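Local structure of putative sugar ABC transporter (Yersinia enterocolitica subsp. enterocolitica 8081, 5ULB) at residues T5-I13 / P326-K334; F139-V150 / K205-F216. The protein probably binds methylthioribose-like sugars as the periplasmic receptor of an ABC importer, and holds 5-Se-methyl-5-seleno-ribofuranose in both anomeric forms. All coordinates share one frame; numbering follows the deposited sequence.

Interaction 1. Residues T5-I13 / P326-K334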
loop_
_atom_site.group_PDB
_atom_site.type_symbol
_atom_site.label_atom_id
_atom_site.label_comp_id
_atom_site.label_asym_id
_atom_site.label_seq_id
_atom_site.Cartn_x
_atom_site.Cartn_y
_atom_site.Cartn_z
ATOM N N THR A 5 34.259 10.935 8.444
ATOM C CA THR A 5 34.598 11.086 7.020
ATOM C C THR A 5 33.385 10.654 6.183
ATOM O O THR A 5 32.485 9.887 6.602
ATOM C CB THR A 5 35.828 10.260 6.563
ATOM O OG1 THR A 5 35.669 8.899 6.930
ATOM C CG2 THR A 5 37.125 10.633 7.234
ATOM N N VAL A 6 33.361 11.096 4.967
ATOM C CA VAL A 6 32.222 10.898 4.030
ATOM C C VAL A 6 32.316 9.637 3.194
ATOM O O VAL A 6 33.357 9.325 2.679
ATOM C CB VAL A 6 32.211 12.181 3.182
ATOM C CG1 VAL A 6 31.699 12.002 1.763
ATOM C CG2 VAL A 6 31.578 13.315 3.985
ATOM N N ALA A 7 31.224 8.884 3.142
ATOM C CA ALA A 7 31.205 7.701 2.348
ATOM C C ALA A 7 31.204 8.046 0.874
ATOM O O ALA A 7 30.311 8.742 0.454
ATOM C CB ALA A 7 29.969 6.837 2.726
ATOM N N PRO A 8 32.099 7.535 0.071
ATOM C CA PRO A 8 32.159 7.907 -1.322
ATOM C C PRO A 8 30.969 7.409 -2.092
ATOM O O PRO A 8 30.400 6.309 -1.851
ATOM C CB PRO A 8 33.371 7.165 -1.843
ATOM C CG PRO A 8 34.210 6.985 -0.683
ATOM C CD PRO A 8 33.244 6.694 0.400
ATOM N N ILE A 9 30.513 8.239 -3.029
ATOM C CA ILE A 9 29.468 7.830 -3.983
ATOM C C ILE A 9 29.967 6.671 -4.842
ATOM O O ILE A 9 31.038 6.838 -5.426
ATOM C CB ILE A 9 28.971 9.069 -4.753
ATOM C CG1 ILE A 9 28.333 10.088 -3.782
ATOM C CG2 ILE A 9 27.957 8.650 -5.857
ATOM C CD1 ILE A 9 28.246 11.467 -4.376
ATOM N N PRO A 10 29.195 5.564 -4.949
ATOM C CA PRO A 10 29.644 4.446 -5.844
ATOM C C PRO A 10 29.896 4.905 -7.257
ATOM O O PRO A 10 29.186 5.765 -7.794
ATOM C CB PRO A 10 28.429 3.530 -5.810
ATOM C CG PRO A 10 27.901 3.775 -4.481
ATOM C CD PRO A 10 27.984 5.229 -4.242
ATOM N N ASP A 11 30.894 4.326 -7.879
ATOM C CA ASP A 11 31.307 4.712 -9.179
ATOM C C ASP A 11 30.203 4.726 -10.220
ATOM O O ASP A 11 30.223 5.624 -11.065
ATOM C CB ASP A 11 32.422 3.760 -9.609
ATOM C CG ASP A 11 32.965 4.041 -10.989
ATOM O OD1 ASP A 11 33.595 5.133 -11.122
ATOM O OD2 ASP A 11 32.792 3.142 -11.872
ATOM N N ALA A 12 29.334 3.714 -10.264
ATOM C CA ALA A 12 28.365 3.657 -11.330
ATOM C C ALA A 12 27.433 4.863 -11.239
ATOM O O ALA A 12 26.923 5.301 -12.260
ATOM C CB ALA A 12 27.546 2.379 -11.275
ATOM N N ILE A 13 27.210 5.429 -10.035
ATOM C CA ILE A 13 26.395 6.667 -9.909
ATOM C C ILE A 13 27.255 7.886 -10.213
ATOM O O ILE A 13 26.845 8.742 -11.026
ATOM C CB ILE A 13 25.730 6.681 -8.554
ATOM C CG1 ILE A 13 24.621 5.548 -8.547
ATOM C CG2 ILE A 13 25.063 7.999 -8.223
ATOM C CD1 ILE A 13 23.999 5.357 -7.204
ATOM N N PRO A 326 25.338 4.263 3.537
ATOM C CA PRO A 326 25.924 5.480 4.052
ATOM C C PRO A 326 26.166 6.569 3.031
ATOM O O PRO A 326 26.142 7.755 3.333
ATOM C CB PRO A 326 27.246 5.045 4.626
ATOM C CG PRO A 326 27.323 3.583 4.472
ATOM C CD PRO A 326 26.135 3.072 3.875
ATOM N N TRP A 327 26.367 6.193 1.774
ATOM C CA TRP A 327 26.569 7.177 0.694
ATOM C C TRP A 327 25.264 7.865 0.330
ATOM O O TRP A 327 25.295 8.803 -0.476
ATOM C CB TRP A 327 27.258 6.558 -0.555
ATOM C CG TRP A 327 26.711 5.323 -1.030
ATOM C CD1 TRP A 327 27.130 4.069 -0.649
ATOM C CD2 TRP A 327 25.625 5.085 -1.941
ATOM N NE1 TRP A 327 26.366 3.073 -1.196
ATOM C CE2 TRP A 327 25.461 3.659 -2.041
ATOM C CE3 TRP A 327 24.810 5.924 -2.696
ATOM C CZ2 TRP A 327 24.567 3.071 -2.879
ATOM C CZ3 TRP A 327 23.856 5.344 -3.564
ATOM C CH2 TRP A 327 23.753 3.929 -3.669
ATOM N N PHE A 328 24.088 7.444 0.820
ATOM C CA PHE A 328 22.857 8.243 0.589
ATOM C C PHE A 328 23.040 9.621 1.176
ATOM O O PHE A 328 22.566 10.583 0.573
ATOM C CB PHE A 328 21.645 7.553 1.161
ATOM C CG PHE A 328 21.188 6.283 0.443
ATOM C CD1 PHE A 328 21.727 5.816 -0.764
ATOM C CD2 PHE A 328 20.122 5.566 0.976
ATOM C CE1 PHE A 328 21.260 4.661 -1.285
ATOM C CE2 PHE A 328 19.660 4.392 0.410
ATOM C CZ PHE A 328 20.250 3.929 -0.730
ATOM N N ALA A 329 23.661 9.738 2.377
ATOM C CA ALA A 329 23.918 11.012 2.960
ATOM C C ALA A 329 24.823 11.852 2.081
ATOM O O ALA A 329 24.678 13.079 1.968
ATOM C CB ALA A 329 24.455 10.905 4.374
ATOM N N THR A 330 25.812 11.232 1.477
ATOM C CA THR A 330 26.720 11.961 0.600
ATOM C C THR A 330 25.944 12.539 -0.560
ATOM O O THR A 330 26.191 13.660 -0.979
ATOM C CB THR A 330 27.854 10.985 0.141
ATOM O OG1 THR A 330 28.348 10.344 1.324
ATOM C CG2 THR A 330 28.923 11.737 -0.538
ATOM N N LEU A 331 25.138 11.699 -1.193
ATOM C CA LEU A 331 24.272 12.139 -2.312
ATOM C C LEU A 331 23.348 13.218 -1.910
ATOM O O LEU A 331 23.187 14.183 -2.684
ATOM C CB LEU A 331 23.440 11.025 -2.933
ATOM C CG LEU A 331 24.208 10.228 -3.868
ATOM C CD1 LEU A 331 23.365 9.028 -4.294
ATOM C CD2 LEU A 331 24.567 10.988 -5.104
ATOM N N ALA A 332 22.789 13.165 -0.715
ATOM C CA ALA A 332 21.873 14.187 -0.326
ATOM C C ALA A 332 22.581 15.542 -0.215
ATOM O O ALA A 332 22.064 16.557 -0.695
ATOM C CB ALA A 332 21.171 13.835 0.970
ATOM N N ALA A 333 23.841 15.543 0.281
ATOM C CA ALA A 333 24.621 16.749 0.361
ATOM C C ALA A 333 24.961 17.249 -1.021
ATOM O O ALA A 333 24.989 18.487 -1.204
ATOM C CB ALA A 333 25.883 16.469 1.197
ATOM N N LYS A 334 25.304 16.371 -1.963
ATOM C CA LYS A 334 25.751 16.678 -3.278
ATOM C C LYS A 334 24.594 17.239 -4.100
ATOM O O LYS A 334 24.866 17.920 -5.106
ATOM C CB LYS A 334 26.485 15.510 -3.943
ATOM C CG LYS A 334 26.666 15.684 -5.396
ATOM C CD LYS A 334 27.517 14.658 -6.069
ATOM C CE LYS A 334 27.691 15.103 -7.519
ATOM N NZ LYS A 334 28.073 13.946 -8.344
HETATM O O HOH W 1 28.854 10.230 3.928
#

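Interaction 2. Residues F139-V150 / K205-F216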
loop_
_atom_site.group_PDB
_atom_site.type_symbol
_atom_site.label_atom_id
_atom_site.label_comp_id
_atom_site.label_asym_id
_atom_site.label_seq_id
_atom_site.Cartn_x
_atom_site.Cartn_y
_atom_site.Cartn_z
ATOM N N PHE A 139 -16.510 -8.987 18.550
ATOM C CA PHE A 139 -17.813 -9.590 18.422
ATOM C C PHE A 139 -17.884 -11.020 19.008
ATOM O O PHE A 139 -18.882 -11.737 18.834
ATOM C CB PHE A 139 -18.305 -9.506 16.980
ATOM C CG PHE A 139 -18.672 -8.122 16.590
ATOM C CD1 PHE A 139 -19.932 -7.648 16.809
ATOM C CD2 PHE A 139 -17.745 -7.282 16.105
ATOM C CE1 PHE A 139 -20.268 -6.317 16.507
ATOM C CE2 PHE A 139 -18.089 -5.972 15.814
ATOM C CZ PHE A 139 -19.330 -5.468 15.997
ATOM N N ASN A 140 -16.807 -11.427 19.665
ATOM C CA ASN A 140 -16.793 -12.824 20.215
ATOM C C ASN A 140 -17.181 -13.902 19.239
ATOM O O ASN A 140 -17.887 -14.864 19.515
ATOM C CB ASN A 140 -17.661 -13.010 21.470
ATOM C CG ASN A 140 -17.175 -12.313 22.714
ATOM O OD1 ASN A 140 -17.078 -11.099 22.773
ATOM N ND2 ASN A 140 -17.015 -13.098 23.767
ATOM N N GLY A 141 -16.666 -13.771 18.059
ATOM C CA GLY A 141 -16.817 -14.801 17.062
ATOM C C GLY A 141 -18.190 -14.886 16.460
ATOM O O GLY A 141 -18.450 -15.822 15.699
ATOM N N LYS A 142 -19.053 -13.882 16.682
ATOM C CA LYS A 142 -20.430 -13.945 16.140
ATOM C C LYS A 142 -20.749 -12.561 15.535
ATOM O O LYS A 142 -20.972 -11.583 16.255
ATOM C CB LYS A 142 -21.451 -14.231 17.254
ATOM C CG LYS A 142 -22.887 -14.311 16.643
ATOM C CD LYS A 142 -23.848 -14.691 17.791
ATOM C CE LYS A 142 -25.017 -15.557 17.378
ATOM N NZ LYS A 142 -25.811 -14.622 16.568
ATOM N N ALA A 143 -20.838 -12.540 14.207
ATOM C CA ALA A 143 -21.118 -11.258 13.524
ATOM C C ALA A 143 -21.553 -11.551 12.125
ATOM O O ALA A 143 -20.988 -12.436 11.426
ATOM C CB ALA A 143 -19.835 -10.424 13.518
ATOM N N ASN A 144 -22.499 -10.725 11.676
ATOM C CA ASN A 144 -22.848 -10.637 10.211
ATOM C C ASN A 144 -22.022 -9.508 9.613
ATOM O O ASN A 144 -22.132 -8.385 10.130
ATOM C CB ASN A 144 -24.345 -10.373 10.089
ATOM C CG ASN A 144 -25.150 -11.545 10.599
ATOM O OD1 ASN A 144 -24.835 -12.697 10.225
ATOM N ND2 ASN A 144 -26.144 -11.274 11.474
ATOM N N ILE A 145 -21.238 -9.781 8.584
ATOM C CA ILE A 145 -20.265 -8.793 8.050
ATOM C C ILE A 145 -20.479 -8.566 6.583
ATOM O O ILE A 145 -20.965 -9.433 5.844
ATOM C CB ILE A 145 -18.842 -9.170 8.387
ATOM C CG1 ILE A 145 -18.334 -10.362 7.620
ATOM C CG2 ILE A 145 -18.721 -9.406 9.917
ATOM C CD1 ILE A 145 -16.882 -10.584 7.739
ATOM N N ILE A 146 -19.946 -7.397 6.165
ATOM C CA ILE A 146 -19.676 -7.154 4.741
ATOM C C ILE A 146 -18.144 -7.095 4.604
ATOM O O ILE A 146 -17.505 -6.476 5.423
ATOM C CB ILE A 146 -20.311 -5.774 4.281
ATOM C CG1 ILE A 146 -21.776 -5.672 4.668
ATOM C CG2 ILE A 146 -20.094 -5.587 2.816
ATOM C CD1 ILE A 146 -22.629 -6.732 4.192
ATOM N N LYS A 147 -17.643 -7.658 3.512
ATOM C CA LYS A 147 -16.231 -7.556 3.158
ATOM C C LYS A 147 -16.133 -6.575 1.956
ATOM O O LYS A 147 -16.882 -6.655 1.018
ATOM C CB LYS A 147 -15.716 -8.961 2.746
ATOM C CG LYS A 147 -14.278 -8.949 2.211
ATOM C CD LYS A 147 -13.699 -10.319 2.153
ATOM C CE LYS A 147 -14.306 -11.316 1.263
ATOM N NZ LYS A 147 -14.056 -11.143 -0.092
ATOM N N LEU A 148 -15.138 -5.692 2.091
ATOM C CA LEU A 148 -14.787 -4.775 0.937
ATOM C C LEU A 148 -13.460 -5.274 0.406
ATOM O O LEU A 148 -12.444 -5.296 1.111
ATOM C CB LEU A 148 -14.663 -3.342 1.385
ATOM C CG LEU A 148 -15.737 -2.830 2.374
ATOM C CD1 LEU A 148 -15.438 -1.418 2.869
ATOM C CD2 LEU A 148 -17.130 -2.898 1.766
ATOM N N TRP A 149 -13.460 -5.724 -0.870
ATOM C CA TRP A 149 -12.372 -6.502 -1.390
ATOM C C TRP A 149 -12.504 -6.549 -2.958
ATOM O O TRP A 149 -13.633 -6.450 -3.440
ATOM C CB TRP A 149 -12.480 -7.952 -0.858
ATOM C CG TRP A 149 -11.439 -8.935 -1.242
ATOM C CD1 TRP A 149 -10.171 -9.060 -0.760
ATOM C CD2 TRP A 149 -11.536 -9.904 -2.325
ATOM N NE1 TRP A 149 -9.548 -10.031 -1.440
ATOM C CE2 TRP A 149 -10.323 -10.617 -2.392
ATOM C CE3 TRP A 149 -12.581 -10.289 -3.166
ATOM C CZ2 TRP A 149 -10.122 -11.654 -3.252
ATOM C CZ3 TRP A 149 -12.377 -11.286 -4.049
ATOM C CH2 TRP A 149 -11.164 -11.949 -4.066
ATOM N N VAL A 150 -11.421 -6.668 -3.620
ATOM C CA VAL A 150 -11.384 -6.865 -5.120
ATOM C C VAL A 150 -10.444 -7.988 -5.464
ATOM O O VAL A 150 -9.327 -8.037 -4.977
ATOM C CB VAL A 150 -11.082 -5.545 -5.836
ATOM C CG1 VAL A 150 -9.733 -4.960 -5.485
ATOM C CG2 VAL A 150 -11.221 -5.678 -7.327
ATOM N N LYS A 205 -29.134 -6.124 11.169
ATOM C CA LYS A 205 -28.786 -7.245 10.333
ATOM C C LYS A 205 -27.333 -7.271 9.897
ATOM O O LYS A 205 -26.874 -8.296 9.329
ATOM C CB LYS A 205 -29.688 -7.327 9.118
ATOM C CG LYS A 205 -31.125 -7.420 9.355
ATOM C CD LYS A 205 -31.488 -8.707 9.957
ATOM C CE LYS A 205 -33.041 -8.760 10.186
ATOM N NZ LYS A 205 -33.404 -10.029 10.787
ATOM N N ILE A 206 -26.587 -6.192 10.157
ATOM C CA ILE A 206 -25.141 -6.126 9.865
ATOM C C ILE A 206 -24.485 -5.660 11.185
ATOM O O ILE A 206 -24.885 -4.675 11.773
ATOM C CB ILE A 206 -24.783 -5.092 8.726
ATOM C CG1 ILE A 206 -25.484 -5.457 7.462
ATOM C CG2 ILE A 206 -23.299 -5.036 8.565
ATOM C CD1 ILE A 206 -25.428 -4.306 6.439
ATOM N N ASP A 207 -23.420 -6.374 11.548
ATOM C CA ASP A 207 -22.633 -5.970 12.720
ATOM C C ASP A 207 -21.370 -5.185 12.423
ATOM O O ASP A 207 -21.003 -4.257 13.176
ATOM C CB ASP A 207 -22.255 -7.244 13.516
ATOM C CG ASP A 207 -23.488 -7.990 14.005
ATOM O OD1 ASP A 207 -24.259 -7.321 14.694
ATOM O OD2 ASP A 207 -23.723 -9.155 13.585
ATOM N N ALA A 208 -20.657 -5.556 11.316
ATOM C CA ALA A 208 -19.383 -4.977 11.079
ATOM C C ALA A 208 -19.059 -5.059 9.596
ATOM O O ALA A 208 -19.603 -5.881 8.869
ATOM C CB ALA A 208 -18.298 -5.660 11.957
ATOM N N ILE A 209 -18.057 -4.236 9.213
ATOM C CA ILE A 209 -17.502 -4.235 7.866
ATOM C C ILE A 209 -15.986 -4.350 7.944
ATOM O O ILE A 209 -15.364 -3.604 8.713
ATOM C CB ILE A 209 -17.972 -2.979 7.071
ATOM C CG1 ILE A 209 -19.463 -2.940 6.981
ATOM C CG2 ILE A 209 -17.267 -2.877 5.745
ATOM C CD1 ILE A 209 -20.022 -1.681 6.340
ATOM N N TRP A 210 -15.435 -5.260 7.144
ATOM C CA TRP A 210 -13.969 -5.368 7.032
ATOM C C TRP A 210 -13.542 -4.814 5.699
ATOM O O TRP A 210 -13.898 -5.360 4.651
ATOM C CB TRP A 210 -13.538 -6.807 7.154
ATOM C CG TRP A 210 -12.051 -7.056 7.067
ATOM C CD1 TRP A 210 -11.087 -6.346 7.744
ATOM C CD2 TRP A 210 -11.379 -7.956 6.213
ATOM N NE1 TRP A 210 -9.854 -6.815 7.402
ATOM C CE2 TRP A 210 -10.016 -7.789 6.467
ATOM C CE3 TRP A 210 -11.764 -8.919 5.301
ATOM C CZ2 TRP A 210 -9.024 -8.556 5.813
ATOM C CZ3 TRP A 210 -10.834 -9.646 4.689
ATOM C CH2 TRP A 210 -9.464 -9.448 4.936
ATOM N N GLY A 211 -12.759 -3.700 5.780
ATOM C CA GLY A 211 -12.278 -3.098 4.552
ATOM C C GLY A 211 -10.807 -3.438 4.330
ATOM O O GLY A 211 -9.928 -3.113 5.123
ATOM N N THR A 212 -10.550 -4.078 3.135
ATOM C CA THR A 212 -9.205 -4.567 2.843
ATOM C C THR A 212 -8.294 -3.551 2.213
ATOM O O THR A 212 -7.132 -3.781 2.063
ATOM C CB THR A 212 -9.269 -5.789 1.963
ATOM O OG1 THR A 212 -9.807 -5.466 0.677
ATOM C CG2 THR A 212 -10.041 -6.912 2.607
ATOM N N TRP A 213 -8.842 -2.344 1.968
ATOM C CA TRP A 213 -8.101 -1.215 1.419
ATOM C C TRP A 213 -8.803 0.036 1.909
ATOM O O TRP A 213 -10.029 0.087 1.856
ATOM C CB TRP A 213 -8.147 -1.228 -0.115
ATOM C CG TRP A 213 -7.594 -0.103 -0.926
ATOM C CD1 TRP A 213 -6.638 0.799 -0.666
ATOM C CD2 TRP A 213 -7.901 0.034 -2.342
ATOM N NE1 TRP A 213 -6.360 1.568 -1.828
ATOM C CE2 TRP A 213 -7.115 1.094 -2.853
ATOM C CE3 TRP A 213 -8.855 -0.556 -3.159
ATOM C CZ2 TRP A 213 -7.233 1.462 -4.208
ATOM C CZ3 TRP A 213 -8.922 -0.199 -4.511
ATOM C CH2 TRP A 213 -8.101 0.832 -4.969
ATOM N N ASP A 214 -8.090 1.013 2.390
ATOM C CA ASP A 214 -8.768 2.153 3.003
ATOM C C ASP A 214 -9.543 3.004 1.985
ATOM O O ASP A 214 -10.450 3.738 2.397
ATOM C CB ASP A 214 -7.896 3.047 3.863
ATOM C CG ASP A 214 -6.743 3.773 3.172
ATOM O OD1 ASP A 214 -6.448 3.417 2.030
ATOM O OD2 ASP A 214 -6.212 4.708 3.882
ATOM N N ALA A 215 -9.255 2.860 0.664
ATOM C CA ALA A 215 -10.143 3.500 -0.308
ATOM C C ALA A 215 -11.532 2.978 -0.213
ATOM O O ALA A 215 -12.515 3.736 -0.359
ATOM C CB ALA A 215 -9.566 3.302 -1.726
ATOM N N PHE A 216 -11.695 1.682 -0.013
ATOM C CA PHE A 216 -12.991 1.103 0.227
ATOM C C PHE A 216 -13.563 1.567 1.558
ATOM O O PHE A 216 -14.742 1.968 1.598
ATOM C CB PHE A 216 -12.930 -0.447 0.231
ATOM C CG PHE A 216 -12.512 -1.125 -1.052
ATOM C CD1 PHE A 216 -12.874 -0.650 -2.298
ATOM C CD2 PHE A 216 -11.770 -2.316 -1.027
ATOM C CE1 PHE A 216 -12.554 -1.345 -3.447
ATOM C CE2 PHE A 216 -11.443 -3.003 -2.156
ATOM C CZ PHE A 216 -11.845 -2.514 -3.364
HETATM O O HOH W 2 -26.429 -8.632 12.676
#

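Interaction 1. Residues T5-I13 / P326-K334
Pro-10 lies on the indole of Trp-327, its CD 3.5 Å from the centroid of the five-membered ring and 21° off the ring normal, a CH-pi contact over the face. Proline suits the place: its CD methylene, polarised by the adjoining nitrogen, and the neighbouring CG lie over the electron-rich indole, and the closed ring holds them there with little freedom to move. Ile-13, in the first turn of the short helix for which Pro-10 is the N-cap residue, brings CD1 to within 3.6 Å of Trp-327 CZ3, at the benzene end of the indole. The torsion of Trp-327 (chi1 48°), with CG between the backbone N and the carbonyl carbon, turns one indole face to Pro-10. Phe-328 CD1 lies over the opposite face, and Trp-327 NE1 is hydrogen-bonded to Glu-280.

One turn along the helix, Thr-330 gives its hydroxyl to the extended N-terminal segment: OG1 donates to Ala-7 O at 2.7 Å, in the carbonyl plane and on a lone pair. A water bridges the same OG1 to Ala-7 N, 2.8 Å from that nitrogen, so both backbone polar groups of Ala-7 are engaged. The small Ala-7 CB lets this loop pack close against Pro-326. The methyl of the same Thr-330 serves the apolar side of the contact: its CG2 touches Val-6 CG1 at 3.6 Å and Ile-9 CG1. Ile-9 then reaches along the helix, its CD1 packing on Leu-331 CD2 at 3.8 Å and on the aliphatic CD of Lys-334.

Farther out, helix 262-278 adjoins Pro-10, Ile-13 and Trp-327, and helix 32-48 adjoins Phe-328 and Leu-331. With one direct hydrogen bond, one water bridge and mostly apolar contacts, the segment is probably held largely by packing; the Thr-330 bond is the directional element, consistent with its setting the position of Ala-7.

Interaction 2. Residues F139-V150 / K205-F216
Strands 143-148 and 208-211 run parallel, their axes 4.7 Å apart at closest and inclined by 27°, with a backbone ladder that alternates from Asn-144 O through Ile-146 and Leu-148 to Thr-212 N. At the start of the ladder Asp-207 acts as a clamp: its N donates to Asn-144 O, while its OD2 takes Asn-144 N at 2.8 Å through the anti lone pair in a nearly straight bond (174°). A water joins this OD2 to Asn-144 ND2. The ring of Phe-139, the first residue of the type I' turn between helix 124-138 and the strand, rests CE1 on Asp-207 CB and CE2 on Ala-208 CB.

These are neighbouring strands of the C-terminal lobe of a periplasmic binding protein, joined through strand 173-179 and its flanking helices, with the pocket at their C-terminal ends. On one face of the sheet Lys-147 lies alongside Trp-210, its CD 3.9 Å from CZ3 at the ring edge; the amine continues to Ser-178 and Gln-160, and the indole NE1 to Ser-131. On the other face Leu-148 CG meets Ile-209 CG2 at 3.7 Å; Leu-148 CB meets Phe-216 CB, from the first turn of helix 214-226, at 3.6 Å. Gly-211, without a side chain, lets Leu-148 CD1 lie 4.0 Å from its CA.

At the pocket end, Thr-212 grips Leu-148 O twice, through N and through OG1 at 2.7 Å. A Thr-212 chi1 of 65° swings OG1 back over its own backbone, toward Leu-148 O. Val-150 CG1 packs at the edge of Phe-216, and Val-150, Thr-212 and Trp-213 all touch the bound sugar.

Overall arrangement
From the N terminus, the chain lays down residues 5-13 and enters the first lobe, then passes into the second, where 139-150 carries strand 143-148. After the excursion through helix 154-169, strand 173-179 and helix 186-200, segment 205-216 returns beside it, so interaction 2 closes a local loop of 54 intervening residues. The chain reaches residues 326-334 only near its end, and interaction 1 closes a loop of 312 residues that encloses the other entirely. Their centres are about 48 Å apart: interaction 1 ties the chain ends together on the outer surface of the first lobe, beside helices 32-48 and 262-278; interaction 2 pairs two adjacent strands in the second lobe's sheet, beside the sugar site.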